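PDB 5IKJ: cryptic loci regulator 2 from Schizosaccharomyces pombe 972h-, which acts upstream of histone deacetylases to promote transcriptional silencing, and is required for nucleosome positioning at heterochromatic loci and for silencing by the SHREC complex. Local coordinates for residues P76-L81 with Y236-S241; E223-F228 with T363-F368; S241-E246 with V262-I267. One frame throughout, in Å; residues are numbered along the deposited sequence.

Interaction 1 of 3, residues P76-L81 with Y236-S241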
ATOM      1  N   PRO A  76      -5.944   4.574 -11.156  1.00 69.77           N
ATOM      2  CA  PRO A  76      -6.296   5.138 -12.469  1.00 67.57           C
ATOM      3  C   PRO A  76      -5.809   4.293 -13.630  1.00 66.35           C
ATOM      4  O   PRO A  76      -6.452   4.281 -14.687  1.00 73.50           O
ATOM      5  CB  PRO A  76      -5.623   6.517 -12.446  1.00 60.91           C
ATOM      6  CG  PRO A  76      -5.514   6.858 -11.002  1.00 67.82           C
ATOM      7  CD  PRO A  76      -5.258   5.559 -10.301  1.00 65.89           C
ATOM      8  N   ILE A  77      -4.693   3.579 -13.468  1.00 68.98           N
ATOM      9  CA  ILE A  77      -4.200   2.720 -14.539  1.00 68.04           C
ATOM     10  C   ILE A  77      -5.127   1.526 -14.731  1.00 72.23           C
ATOM     11  O   ILE A  77      -5.436   1.141 -15.865  1.00 77.38           O
ATOM     12  CB  ILE A  77      -2.753   2.278 -14.249  1.00 55.26           C
ATOM     13  CG1 ILE A  77      -1.839   3.505 -14.173  1.00 56.73           C
ATOM     14  CG2 ILE A  77      -2.262   1.310 -15.324  1.00 60.53           C
ATOM     15  CD1 ILE A  77      -0.398   3.197 -13.814  1.00 67.57           C
ATOM     16  N   LEU A  78      -5.586   0.920 -13.634  1.00 72.19           N
ATOM     17  CA  LEU A  78      -6.532  -0.184 -13.754  1.00 69.72           C
ATOM     18  C   LEU A  78      -7.871   0.301 -14.292  1.00 73.73           C
ATOM     19  O   LEU A  78      -8.519  -0.398 -15.080  1.00 77.26           O
ATOM     20  CB  LEU A  78      -6.719  -0.877 -12.402  1.00 69.63           C
ATOM     21  CG  LEU A  78      -7.665  -2.083 -12.414  1.00 72.15           C
ATOM     22  CD1 LEU A  78      -7.111  -3.200 -13.290  1.00 71.93           C
ATOM     23  CD2 LEU A  78      -7.934  -2.596 -11.006  1.00 68.87           C
ATOM     24  N   ASN A  79      -8.303   1.494 -13.879  1.00 71.74           N
ATOM     25  CA  ASN A  79      -9.573   2.032 -14.353  1.00 80.87           C
ATOM     26  C   ASN A  79      -9.539   2.266 -15.859  1.00 82.23           C
ATOM     27  O   ASN A  79     -10.379   1.747 -16.602  1.00 86.27           O
ATOM     28  CB  ASN A  79      -9.904   3.326 -13.609  1.00 82.04           C
ATOM     29  CG  ASN A  79     -10.268   3.087 -12.159  1.00 77.40           C
ATOM     30  OD1 ASN A  79     -10.594   1.966 -11.764  1.00 77.27           O
ATOM     31  ND2 ASN A  79     -10.225   4.142 -11.356  1.00 61.72           N
ATOM     32  N   GLN A  80      -8.566   3.051 -16.331  1.00 84.43           N
ATOM     33  CA  GLN A  80      -8.460   3.306 -17.763  1.00 88.60           C
ATOM     34  C   GLN A  80      -8.279   2.017 -18.552  1.00 85.17           C
ATOM     35  O   GLN A  80      -8.576   1.987 -19.752  1.00 89.65           O
ATOM     36  CB  GLN A  80      -7.303   4.270 -18.048  1.00 86.21           C
ATOM     37  CG  GLN A  80      -5.923   3.626 -18.136  1.00 93.76           C
ATOM     38  CD  GLN A  80      -4.824   4.646 -18.362  1.00 98.16           C
ATOM     39  OE1 GLN A  80      -5.091   5.793 -18.722  1.00113.87           O
ATOM     40  NE2 GLN A  80      -3.579   4.234 -18.153  1.00 88.21           N
ATOM     41  N   LEU A  81      -7.798   0.954 -17.906  1.00 87.88           N
ATOM     42  CA  LEU A  81      -7.725  -0.355 -18.540  1.00 86.78           C
ATOM     43  C   LEU A  81      -9.068  -1.071 -18.535  1.00 87.49           C
ATOM     44  O   LEU A  81      -9.305  -1.923 -19.398  1.00 85.83           O
ATOM     45  CB  LEU A  81      -6.679  -1.218 -17.827  1.00 81.48           C
ATOM     46  CG  LEU A  81      -6.016  -2.324 -18.647  1.00 87.36           C
ATOM     47  CD1 LEU A  81      -5.027  -1.732 -19.640  1.00 93.43           C
ATOM     48  CD2 LEU A  81      -5.328  -3.319 -17.726  1.00 94.81           C
ATOM     49  N   TYR A 236      -4.679  -7.033  -4.745  1.00 47.41           N
ATOM     50  CA  TYR A 236      -5.915  -6.690  -5.439  1.00 45.48           C
ATOM     51  C   TYR A 236      -5.658  -6.242  -6.874  1.00 53.09           C
ATOM     52  O   TYR A 236      -6.255  -6.783  -7.810  1.00 56.77           O
ATOM     53  CB  TYR A 236      -6.660  -5.599  -4.662  1.00 42.51           C
ATOM     54  CG  TYR A 236      -7.843  -5.002  -5.390  1.00 49.40           C
ATOM     55  CD1 TYR A 236      -9.085  -5.623  -5.365  1.00 52.75           C
ATOM     56  CD2 TYR A 236      -7.722  -3.809  -6.087  1.00 51.71           C
ATOM     57  CE1 TYR A 236     -10.169  -5.077  -6.025  1.00 48.93           C
ATOM     58  CE2 TYR A 236      -8.800  -3.255  -6.749  1.00 54.50           C
ATOM     59  CZ  TYR A 236     -10.020  -3.892  -6.715  1.00 49.81           C
ATOM     60  OH  TYR A 236     -11.093  -3.341  -7.373  1.00 58.02           O
ATOM     61  N   THR A 237      -4.769  -5.265  -7.064  1.00 52.13           N
ATOM     62  CA  THR A 237      -4.624  -4.635  -8.374  1.00 55.86           C
ATOM     63  C   THR A 237      -3.762  -5.474  -9.314  1.00 52.83           C
ATOM     64  O   THR A 237      -4.208  -5.867 -10.398  1.00 52.36           O
ATOM     65  CB  THR A 237      -4.031  -3.233  -8.216  1.00 53.11           C
ATOM     66  OG1 THR A 237      -4.515  -2.640  -7.003  1.00 49.04           O
ATOM     67  CG2 THR A 237      -4.427  -2.355  -9.390  1.00 55.32           C
ATOM     68  N   TRP A 238      -2.522  -5.751  -8.919  1.00 52.73           N
ATOM     69  CA  TRP A 238      -1.583  -6.521  -9.735  1.00 45.40           C
ATOM     70  C   TRP A 238      -0.983  -7.640  -8.892  1.00 48.30           C
ATOM     71  O   TRP A 238       0.231  -7.697  -8.675  1.00 49.01           O
ATOM     72  CB  TRP A 238      -0.494  -5.608 -10.298  1.00 56.28           C
ATOM     73  CG  TRP A 238      -1.001  -4.265 -10.733  1.00 44.11           C
ATOM     74  CD1 TRP A 238      -0.848  -3.080 -10.074  1.00 47.38           C
ATOM     75  CD2 TRP A 238      -1.747  -3.970 -11.920  1.00 47.16           C
ATOM     76  NE1 TRP A 238      -1.451  -2.065 -10.778  1.00 52.15           N
ATOM     77  CE2 TRP A 238      -2.010  -2.586 -11.915  1.00 50.04           C
ATOM     78  CE3 TRP A 238      -2.219  -4.742 -12.986  1.00 54.67           C
ATOM     79  CZ2 TRP A 238      -2.722  -1.956 -12.933  1.00 55.89           C
ATOM     80  CZ3 TRP A 238      -2.925  -4.115 -13.998  1.00 56.24           C
ATOM     81  CH2 TRP A 238      -3.170  -2.736 -13.964  1.00 58.89           C
ATOM     82  N   PRO A 239      -1.820  -8.559  -8.403  1.00 48.66           N
ATOM     83  CA  PRO A 239      -1.338  -9.530  -7.408  1.00 46.88           C
ATOM     84  C   PRO A 239      -0.450 -10.623  -7.975  1.00 51.09           C
ATOM     85  O   PRO A 239       0.427 -11.116  -7.255  1.00 54.59           O
ATOM     86  CB  PRO A 239      -2.638 -10.106  -6.831  1.00 49.47           C
ATOM     87  CG  PRO A 239      -3.635  -9.946  -7.932  1.00 44.62           C
ATOM     88  CD  PRO A 239      -3.274  -8.662  -8.615  1.00 51.48           C
ATOM     89  N   SER A 240      -0.648 -11.037  -9.226  1.00 51.25           N
ATOM     90  CA  SER A 240       0.137 -12.131  -9.797  1.00 53.99           C
ATOM     91  C   SER A 240       1.463 -11.548 -10.265  1.00 63.27           C
ATOM     92  O   SER A 240       1.635 -11.187 -11.431  1.00 53.78           O
ATOM     93  CB  SER A 240      -0.620 -12.810 -10.933  1.00 53.73           C
ATOM     94  OG  SER A 240      -0.127 -14.119 -11.161  1.00 59.38           O
ATOM     95  N   SER A 241       2.416 -11.459  -9.343  1.00 52.94           N
ATOM     96  CA  SER A 241       3.632 -10.694  -9.584  1.00 58.77           C
ATOM     97  C   SER A 241       4.630 -10.989  -8.473  1.00 59.84           C
ATOM     98  O   SER A 241       4.296 -11.594  -7.451  1.00 53.62           O
ATOM     99  CB  SER A 241       3.328  -9.195  -9.647  1.00 64.26           C
ATOM    100  OG  SER A 241       2.712  -8.759  -8.447  1.00 58.43           O
TER
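Leu78 and Trp238 run antiparallel past one another, and these two residues supply 143 of the 221 Å² buried between helix 75-82 and the end of helix 214-237. The path of Leu78 outward from the backbone explains the packing. Its CB, directed at the other segment, already lies near Thr237 CG2 and at 4.2 Å from Trp238 CZ2. From there CG stands anti to the backbone N (chi1 -178°), and the side chain forks between two neighbours. CD1 reaches the indole at CH2, 4.0 Å away, approaching obliquely. CD2 takes the other direction, meeting Thr237 CG2 at 3.9 Å and, more distantly, CE2 of the Tyr236 ring.

The six-membered part of the indole is bordered by two more residues of the first helix. Ile77 crosses Trp238 at about a right angle, its CG2 lying 4.1 Å from CZ2, whereas Leu81 CD2 sits at the ring edge, 4.4 Å from CH2. Thr237 CG2 lies over one face of the indole, 3.3 Å above the plane and offset toward the rim, and so touches both Leu78 and its own neighbour in sequence. The contact is apolar across the two segments, but two polar atoms beside it have partners outside them: Trp238 NE1 bonds Thr74 OG1, and Thr237 OG1 bonds both Asp233 OD1 and Gln75 NE2. On the backbone side of Trp238, Ser241 OG donates to its carbonyl O over 2.7 Å, with a C=O...donor angle of 159°.

Trp238 is the first residue after helix 214-237 to leave helical phi/psi, and its side chain also packs on Leu266 of strand 255-266. The arrangement is that of a buried hydrophobic contact at a helix terminus, joining a short helix to the exit from the long helix 214-237.

Interaction 2 of 3, residues E223-F228 with T363-F368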
ATOM      1  N   GLU A 223       4.827   7.739   3.183  1.00 43.04           N
ATOM      2  CA  GLU A 223       5.270   6.360   3.194  1.00 41.87           C
ATOM      3  C   GLU A 223       4.104   5.426   3.457  1.00 51.24           C
ATOM      4  O   GLU A 223       3.984   4.381   2.832  1.00 48.72           O
ATOM      5  CB  GLU A 223       6.335   6.137   4.259  1.00 45.12           C
ATOM      6  CG  GLU A 223       7.707   6.658   3.894  1.00 64.25           C
ATOM      7  CD  GLU A 223       8.807   6.028   4.725  1.00 95.03           C
ATOM      8  OE1 GLU A 223       8.507   5.499   5.815  1.00 74.98           O
ATOM      9  OE2 GLU A 223       9.972   6.060   4.284  1.00 82.25           O
ATOM     10  N   ASN A 224       3.244   5.805   4.393  1.00 43.46           N
ATOM     11  CA  ASN A 224       2.090   4.979   4.729  1.00 49.66           C
ATOM     12  C   ASN A 224       1.110   4.897   3.566  1.00 40.23           C
ATOM     13  O   ASN A 224       0.550   3.829   3.296  1.00 41.40           O
ATOM     14  CB  ASN A 224       1.401   5.531   5.974  1.00 53.05           C
ATOM     15  CG  ASN A 224       2.146   5.194   7.252  1.00 50.35           C
ATOM     16  OD1 ASN A 224       2.774   4.140   7.357  1.00 55.22           O
ATOM     17  ND2 ASN A 224       2.080   6.087   8.230  1.00 50.07           N
ATOM     18  N   GLU A 225       0.878   6.015   2.877  1.00 42.52           N
ATOM     19  CA  GLU A 225       0.010   5.991   1.704  1.00 44.46           C
ATOM     20  C   GLU A 225       0.560   5.049   0.640  1.00 46.84           C
ATOM     21  O   GLU A 225      -0.184   4.259   0.049  1.00 52.41           O
ATOM     22  CB  GLU A 225      -0.151   7.403   1.145  1.00 46.07           C
ATOM     23  CG  GLU A 225      -0.826   8.368   2.101  1.00 51.86           C
ATOM     24  CD  GLU A 225      -0.909   9.777   1.551  1.00 50.19           C
ATOM     25  OE1 GLU A 225      -0.655   9.964   0.342  1.00 57.48           O
ATOM     26  OE2 GLU A 225      -1.222  10.701   2.329  1.00 56.19           O
ATOM     27  N   ARG A 226       1.861   5.097   0.418  1.00 50.56           N
ATOM     28  CA  ARG A 226       2.471   4.224  -0.560  1.00 55.34           C
ATOM     29  C   ARG A 226       2.398   2.774  -0.105  1.00 40.89           C
ATOM     30  O   ARG A 226       2.205   1.884  -0.913  1.00 46.02           O
ATOM     31  CB  ARG A 226       3.910   4.647  -0.848  1.00 47.09           C
ATOM     32  CG  ARG A 226       4.007   5.958  -1.604  1.00 50.30           C
ATOM     33  CD  ARG A 226       5.372   6.175  -2.227  1.00 49.35           C
ATOM     34  NE  ARG A 226       6.435   6.156  -1.240  1.00 57.51           N
ATOM     35  CZ  ARG A 226       7.292   5.157  -1.098  1.00 49.40           C
ATOM     36  NH1 ARG A 226       8.220   5.218  -0.167  1.00 58.32           N
ATOM     37  NH2 ARG A 226       7.224   4.103  -1.889  1.00 55.13           N
ATOM     38  N   MET A 227       2.542   2.531   1.187  1.00 45.58           N
ATOM     39  CA  MET A 227       2.466   1.166   1.681  1.00 50.46           C
ATOM     40  C   MET A 227       1.085   0.598   1.414  1.00 52.88           C
ATOM     41  O   MET A 227       0.953  -0.533   0.977  1.00 48.00           O
ATOM     42  CB  MET A 227       2.770   1.087   3.164  1.00 46.57           C
ATOM     43  CG  MET A 227       2.704  -0.328   3.699  1.00 47.66           C
ATOM     44  SD  MET A 227       3.248  -0.439   5.394  1.00 51.47           S
ATOM     45  CE  MET A 227       2.103   0.678   6.173  1.00 48.10           C
ATOM     46  N   PHE A 228       0.055   1.386   1.679  1.00 43.57           N
ATOM     47  CA  PHE A 228      -1.311   0.940   1.426  1.00 48.69           C
ATOM     48  C   PHE A 228      -1.479   0.507  -0.024  1.00 50.42           C
ATOM     49  O   PHE A 228      -2.044  -0.555  -0.310  1.00 46.89           O
ATOM     50  CB  PHE A 228      -2.300   2.055   1.767  1.00 45.26           C
ATOM     51  CG  PHE A 228      -3.686   1.817   1.237  1.00 49.52           C
ATOM     52  CD1 PHE A 228      -4.578   1.014   1.928  1.00 48.38           C
ATOM     53  CD2 PHE A 228      -4.097   2.395   0.046  1.00 52.60           C
ATOM     54  CE1 PHE A 228      -5.851   0.791   1.442  1.00 47.57           C
ATOM     55  CE2 PHE A 228      -5.370   2.175  -0.445  1.00 54.22           C
ATOM     56  CZ  PHE A 228      -6.248   1.372   0.254  1.00 51.55           C
ATOM     57  N   THR A 363     -11.550   4.280  -4.655  1.00 63.19           N
ATOM     58  CA  THR A 363     -10.630   3.830  -3.618  1.00 53.29           C
ATOM     59  C   THR A 363     -10.463   4.946  -2.596  1.00 54.18           C
ATOM     60  O   THR A 363      -9.984   6.035  -2.931  1.00 50.51           O
ATOM     61  CB  THR A 363      -9.281   3.445  -4.223  1.00 49.18           C
ATOM     62  OG1 THR A 363      -9.461   2.380  -5.165  1.00 59.28           O
ATOM     63  CG2 THR A 363      -8.305   2.999  -3.139  1.00 50.66           C
ATOM     64  N   VAL A 364     -10.859   4.682  -1.353  1.00 55.83           N
ATOM     65  CA  VAL A 364     -10.794   5.670  -0.283  1.00 48.27           C
ATOM     66  C   VAL A 364      -9.547   5.406   0.547  1.00 50.65           C
ATOM     67  O   VAL A 364      -9.341   4.290   1.042  1.00 56.44           O
ATOM     68  CB  VAL A 364     -12.062   5.639   0.588  1.00 50.39           C
ATOM     69  CG1 VAL A 364     -12.011   6.745   1.634  1.00 46.79           C
ATOM     70  CG2 VAL A 364     -13.300   5.791  -0.284  1.00 51.92           C
ATOM     71  N   LEU A 365      -8.727   6.433   0.708  1.00 55.89           N
ATOM     72  CA  LEU A 365      -7.451   6.296   1.391  1.00 54.49           C
ATOM     73  C   LEU A 365      -7.677   6.221   2.898  1.00 53.33           C
ATOM     74  O   LEU A 365      -8.171   7.191   3.484  1.00 46.07           O
ATOM     75  CB  LEU A 365      -6.556   7.478   1.059  1.00 51.78           C
ATOM     76  CG  LEU A 365      -5.124   7.480   1.587  1.00 52.61           C
ATOM     77  CD1 LEU A 365      -4.314   6.361   0.952  1.00 49.52           C
ATOM     78  CD2 LEU A 365      -4.502   8.838   1.303  1.00 51.47           C
ATOM     79  N   PRO A 366      -7.337   5.116   3.555  1.00 49.99           N
ATOM     80  CA  PRO A 366      -7.506   5.051   5.008  1.00 48.76           C
ATOM     81  C   PRO A 366      -6.385   5.767   5.742  1.00 56.39           C
ATOM     82  O   PRO A 366      -5.234   5.796   5.301  1.00 56.20           O
ATOM     83  CB  PRO A 366      -7.479   3.545   5.291  1.00 52.23           C
ATOM     84  CG  PRO A 366      -6.563   3.013   4.259  1.00 52.13           C
ATOM     85  CD  PRO A 366      -6.769   3.862   3.022  1.00 50.48           C
ATOM     86  N   THR A 367      -6.742   6.361   6.877  1.00 51.69           N
ATOM     87  CA  THR A 367      -5.781   6.993   7.781  1.00 71.31           C
ATOM     88  C   THR A 367      -5.829   6.213   9.090  1.00 74.54           C
ATOM     89  O   THR A 367      -6.650   6.498   9.967  1.00 86.63           O
ATOM     90  CB  THR A 367      -6.093   8.481   7.988  1.00 87.73           C
ATOM     91  OG1 THR A 367      -7.461   8.642   8.390  1.00 77.57           O
ATOM     92  CG2 THR A 367      -5.843   9.260   6.700  1.00 81.67           C
ATOM     93  N   PHE A 368      -4.938   5.226   9.219  1.00 66.49           N
ATOM     94  CA  PHE A 368      -4.976   4.339  10.379  1.00 86.84           C
ATOM     95  C   PHE A 368      -4.440   5.026  11.628  1.00 88.61           C
ATOM     96  O   PHE A 368      -4.940   4.789  12.734  1.00 95.03           O
ATOM     97  CB  PHE A 368      -4.176   3.069  10.095  1.00 78.71           C
ATOM     98  CG  PHE A 368      -4.862   2.110   9.168  1.00 75.11           C
ATOM     99  CD1 PHE A 368      -6.157   1.689   9.420  1.00 72.62           C
ATOM    100  CD2 PHE A 368      -4.202   1.611   8.056  1.00 68.25           C
ATOM    101  CE1 PHE A 368      -6.785   0.800   8.571  1.00 75.24           C
ATOM    102  CE2 PHE A 368      -4.826   0.723   7.204  1.00 68.38           C
ATOM    103  CZ  PHE A 368      -6.120   0.317   7.462  1.00 70.76           C
TER
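Phe228 lays its ring against Pro366 in a CH-pi contact, the central feature of a helix-to-loop packing in which helix 214-237 receives the irregular segment 363-368. Pro366 CD lies 3.7 Å from the ring centroid and only 15° off the normal, which places it over the face. The torsions account for this: with CG anti to the backbone N (chi1 166°), CG is carried out toward the loop, and chi2 of 83° turns the ring so that one face meets Pro366 CD. Pro366 CG lies beyond the rim, 3.7 Å from both Phe228 CD1 and CE1, the two side chains crossing obliquely.

Different loop residues meet other parts of the same ring. Thr363 CG2 is at the edge, near the ring plane, 4.1 Å from Phe228 CE2; Leu365 CD1 approaches CD2 obliquely at the same separation.

The two methyls of Leu365 also reach Glu225, whose extended side chain they meet at about a right angle. CD2 lies 3.8 Å from Glu225 CG, so the aliphatic part of the acid contributes to the apolar packing, and 3.7 Å from the carboxylate carbon, Glu225 CD. The carboxylate is held from outside the segments: OE2 bonds His66 NE2 and Gln221 NE2, while OE1 accepts from Ala71 N. On the loop side, Pro366 CB stands over the rim of the Phe368 ring, 4.1 Å above its plane.

Interaction 3 of 3, residues S241-E246 with V262-I267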
ATOM      1  N   SER A 241       2.416 -11.459  -9.343  1.00 52.94           N
ATOM      2  CA  SER A 241       3.632 -10.694  -9.584  1.00 58.77           C
ATOM      3  C   SER A 241       4.630 -10.989  -8.473  1.00 59.84           C
ATOM      4  O   SER A 241       4.296 -11.594  -7.451  1.00 53.62           O
ATOM      5  CB  SER A 241       3.328  -9.195  -9.647  1.00 64.26           C
ATOM      6  OG  SER A 241       2.712  -8.759  -8.447  1.00 58.43           O
ATOM      7  N   TYR A 242       5.866 -10.554  -8.694  1.00 49.27           N
ATOM      8  CA  TYR A 242       6.893 -10.579  -7.666  1.00 46.36           C
ATOM      9  C   TYR A 242       6.908  -9.247  -6.924  1.00 41.71           C
ATOM     10  O   TYR A 242       6.494  -8.210  -7.449  1.00 45.90           O
ATOM     11  CB  TYR A 242       8.261 -10.877  -8.281  1.00 51.41           C
ATOM     12  CG  TYR A 242       8.355 -12.282  -8.824  1.00 47.02           C
ATOM     13  CD1 TYR A 242       8.760 -13.333  -8.013  1.00 48.47           C
ATOM     14  CD2 TYR A 242       8.020 -12.564 -10.143  1.00 56.03           C
ATOM     15  CE1 TYR A 242       8.839 -14.622  -8.502  1.00 54.32           C
ATOM     16  CE2 TYR A 242       8.097 -13.852 -10.639  1.00 45.24           C
ATOM     17  CZ  TYR A 242       8.507 -14.876  -9.815  1.00 41.14           C
ATOM     18  OH  TYR A 242       8.581 -16.158 -10.307  1.00 53.00           O
ATOM     19  N   ARG A 243       7.386  -9.289  -5.683  1.00 48.96           N
ATOM     20  CA  ARG A 243       7.168  -8.202  -4.742  1.00 57.77           C
ATOM     21  C   ARG A 243       8.486  -7.559  -4.332  1.00 44.84           C
ATOM     22  O   ARG A 243       9.533  -8.211  -4.280  1.00 52.27           O
ATOM     23  CB  ARG A 243       6.403  -8.705  -3.512  1.00 53.72           C
ATOM     24  CG  ARG A 243       5.004  -9.180  -3.870  1.00 52.04           C
ATOM     25  CD  ARG A 243       4.294  -9.885  -2.732  1.00 44.44           C
ATOM     26  NE  ARG A 243       2.892 -10.126  -3.066  1.00 44.97           N
ATOM     27  CZ  ARG A 243       2.077 -10.926  -2.385  1.00 52.01           C
ATOM     28  NH1 ARG A 243       2.514 -11.585  -1.319  1.00 34.62           N
ATOM     29  NH2 ARG A 243       0.818 -11.071  -2.777  1.00 40.12           N
ATOM     30  N   LEU A 244       8.411  -6.262  -4.048  1.00 55.46           N
ATOM     31  CA  LEU A 244       9.591  -5.474  -3.726  1.00 46.50           C
ATOM     32  C   LEU A 244      10.288  -6.030  -2.493  1.00 50.13           C
ATOM     33  O   LEU A 244       9.672  -6.175  -1.431  1.00 54.56           O
ATOM     34  CB  LEU A 244       9.184  -4.017  -3.504  1.00 43.22           C
ATOM     35  CG  LEU A 244       8.581  -3.322  -4.726  1.00 44.52           C
ATOM     36  CD1 LEU A 244       7.986  -1.973  -4.352  1.00 46.47           C
ATOM     37  CD2 LEU A 244       9.628  -3.158  -5.816  1.00 50.08           C
ATOM     38  N   GLY A 245      11.573  -6.342  -2.637  1.00 50.37           N
ATOM     39  CA  GLY A 245      12.361  -6.877  -1.551  1.00 48.52           C
ATOM     40  C   GLY A 245      12.456  -8.385  -1.506  1.00 43.02           C
ATOM     41  O   GLY A 245      13.176  -8.918  -0.652  1.00 51.04           O
ATOM     42  N   GLU A 246      11.762  -9.095  -2.392  1.00 51.80           N
ATOM     43  CA  GLU A 246      11.801 -10.548  -2.383  1.00 51.63           C
ATOM     44  C   GLU A 246      13.088 -11.063  -3.013  1.00 60.25           C
ATOM     45  O   GLU A 246      13.659 -10.442  -3.914  1.00 49.65           O
ATOM     46  CB  GLU A 246      10.604 -11.132  -3.134  1.00 56.46           C
ATOM     47  CG  GLU A 246       9.260 -10.854  -2.491  1.00 51.59           C
ATOM     48  CD  GLU A 246       8.160 -11.733  -3.052  1.00 57.67           C
ATOM     49  OE1 GLU A 246       7.431 -12.356  -2.252  1.00 51.86           O
ATOM     50  OE2 GLU A 246       8.028 -11.808  -4.292  1.00 54.68           O
ATOM     51  N   VAL A 262      14.447  -4.977  -6.477  1.00 55.33           N
ATOM     52  CA  VAL A 262      14.670  -3.629  -5.964  1.00 45.97           C
ATOM     53  C   VAL A 262      13.574  -2.655  -6.389  1.00 47.77           C
ATOM     54  O   VAL A 262      13.232  -1.746  -5.635  1.00 51.83           O
ATOM     55  CB  VAL A 262      16.055  -3.127  -6.417  1.00 54.07           C
ATOM     56  CG1 VAL A 262      16.315  -1.730  -5.866  1.00 53.91           C
ATOM     57  CG2 VAL A 262      17.140  -4.100  -5.987  1.00 46.77           C
ATOM     58  N   ALA A 263      13.030  -2.803  -7.591  1.00 51.82           N
ATOM     59  CA  ALA A 263      12.073  -1.849  -8.138  1.00 41.78           C
ATOM     60  C   ALA A 263      11.253  -2.579  -9.187  1.00 38.70           C
ATOM     61  O   ALA A 263      11.574  -3.698  -9.589  1.00 42.88           O
ATOM     62  CB  ALA A 263      12.778  -0.623  -8.736  1.00 48.27           C
ATOM     63  N   ARG A 264      10.179  -1.932  -9.616  1.00 41.24           N
ATOM     64  CA  ARG A 264       9.289  -2.494 -10.618  1.00 51.96           C
ATOM     65  C   ARG A 264       8.388  -1.369 -11.093  1.00 47.59           C
ATOM     66  O   ARG A 264       8.153  -0.404 -10.361  1.00 50.33           O
ATOM     67  CB  ARG A 264       8.452  -3.654 -10.055  1.00 54.78           C
ATOM     68  CG  ARG A 264       7.344  -3.195  -9.128  1.00 59.71           C
ATOM     69  CD  ARG A 264       6.806  -4.315  -8.265  1.00 50.68           C
ATOM     70  NE  ARG A 264       5.743  -3.833  -7.389  1.00 55.60           N
ATOM     71  CZ  ARG A 264       5.061  -4.595  -6.541  1.00 46.82           C
ATOM     72  NH1 ARG A 264       5.323  -5.891  -6.446  1.00 48.21           N
ATOM     73  NH2 ARG A 264       4.115  -4.061  -5.785  1.00 55.93           N
ATOM     74  N   ASN A 265       7.902  -1.486 -12.325  1.00 50.41           N
ATOM     75  CA  ASN A 265       7.053  -0.453 -12.896  1.00 49.35           C
ATOM     76  C   ASN A 265       6.034  -1.106 -13.812  1.00 52.54           C
ATOM     77  O   ASN A 265       6.296  -2.150 -14.414  1.00 53.01           O
ATOM     78  CB  ASN A 265       7.873   0.586 -13.670  1.00 60.32           C
ATOM     79  CG  ASN A 265       8.641  -0.026 -14.826  1.00 53.54           C
ATOM     80  OD1 ASN A 265       9.772  -0.481 -14.662  1.00 49.44           O
ATOM     81  ND2 ASN A 265       8.023  -0.045 -16.002  1.00 54.82           N
ATOM     82  N   LEU A 266       4.865  -0.481 -13.905  1.00 57.05           N
ATOM     83  CA  LEU A 266       3.834  -0.958 -14.811  1.00 66.05           C
ATOM     84  C   LEU A 266       4.204  -0.617 -16.250  1.00 70.84           C
ATOM     85  O   LEU A 266       4.792   0.432 -16.527  1.00 66.30           O
ATOM     86  CB  LEU A 266       2.486  -0.337 -14.448  1.00 53.08           C
ATOM     87  CG  LEU A 266       1.876  -0.806 -13.125  1.00 59.28           C
ATOM     88  CD1 LEU A 266       0.721   0.093 -12.711  1.00 56.00           C
ATOM     89  CD2 LEU A 266       1.412  -2.252 -13.229  1.00 55.71           C
ATOM     90  N   ILE A 267       3.857  -1.513 -17.166  1.00 72.85           N
ATOM     91  CA  ILE A 267       4.171  -1.338 -18.579  1.00 75.40           C
ATOM     92  C   ILE A 267       3.044  -0.548 -19.228  1.00 82.18           C
ATOM     93  O   ILE A 267       1.871  -0.926 -19.128  1.00 79.03           O
ATOM     94  CB  ILE A 267       4.367  -2.695 -19.278  1.00 80.18           C
ATOM     95  CG1 ILE A 267       5.218  -3.640 -18.423  1.00 65.19           C
ATOM     96  CG2 ILE A 267       5.041  -2.486 -20.630  1.00 86.04           C
ATOM     97  CD1 ILE A 267       5.231  -5.074 -18.918  1.00 67.56           C
TER
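A buried arginine side chain reaches back to a backbone carbonyl here: Arg264 NH1 donates to Tyr242 O over 2.8 Å. The oxygen lies only 7° out of the guanidinium plane, but the bond is bent, with an N-H...O angle of 132°. Arg264 CG occupies the crowded position between backbone N and carbonyl carbon (chi1 74°), and from there the chain runs extended to NE, carrying the guanidinium toward Tyr242 O.

Leu244 lies slantwise over this chain. Its CG stands 3.9 Å above one face of the guanidinium, offset toward the rim, while CD2 lies 3.9 Å from Arg264 CD and 3.6 Å from Ala263 CA. A second arginine, Arg243, lies alongside and points the same way, its guanidinium plane turned steeply against the first. The charges of both are met from outside the segments: Arg264 NH2 forms a salt bridge with Asp234 OD1, and Arg243 NH1 one with Asp393 OD2. An alanine at Arg264 would probably leave Tyr242 O without this donor, Asp234 without its ionic mate and Leu244 CG facing a gap.

The loop has its own internal brace. Arg243 to Glu246 form a type II beta turn, closed by Glu246 N to Arg243 O at 3.1 Å, and Arg243 N donates to Glu246 OE2. At the backbone angles of Gly245 a side chain would collide with the carbonyl O of Leu244, which by itself calls for glycine.

Val262 and Ala263 both face His291 in a classic beta bulge against strand 288-294. The turn leads into strand 247-252, beside strand 255-266 in the five-stranded antiparallel sheet, while helix 531-540 packs on Val262 and Ala263.

From the N terminus, helix 75-82 comes first, and interaction 1 brings it to the end of helix 214-237, closing a loop of 154 residues. Interaction 2 opens earlier on that same long helix and closes at the loop 363-368, so its segments alternate with those of interaction 1 and the two cross. Interaction 3 follows interaction 1 in series, sharing Ser241, and lies wholly within the span of interaction 2; it ties the approach to strand 247-252 to strand 255-266. Interactions 1 and 3 also touch, with Leu266 CD1 3.5 Å from Ile77 CD1. Interaction 2 touches neither; its centre is about 17 Å from that of interaction 1.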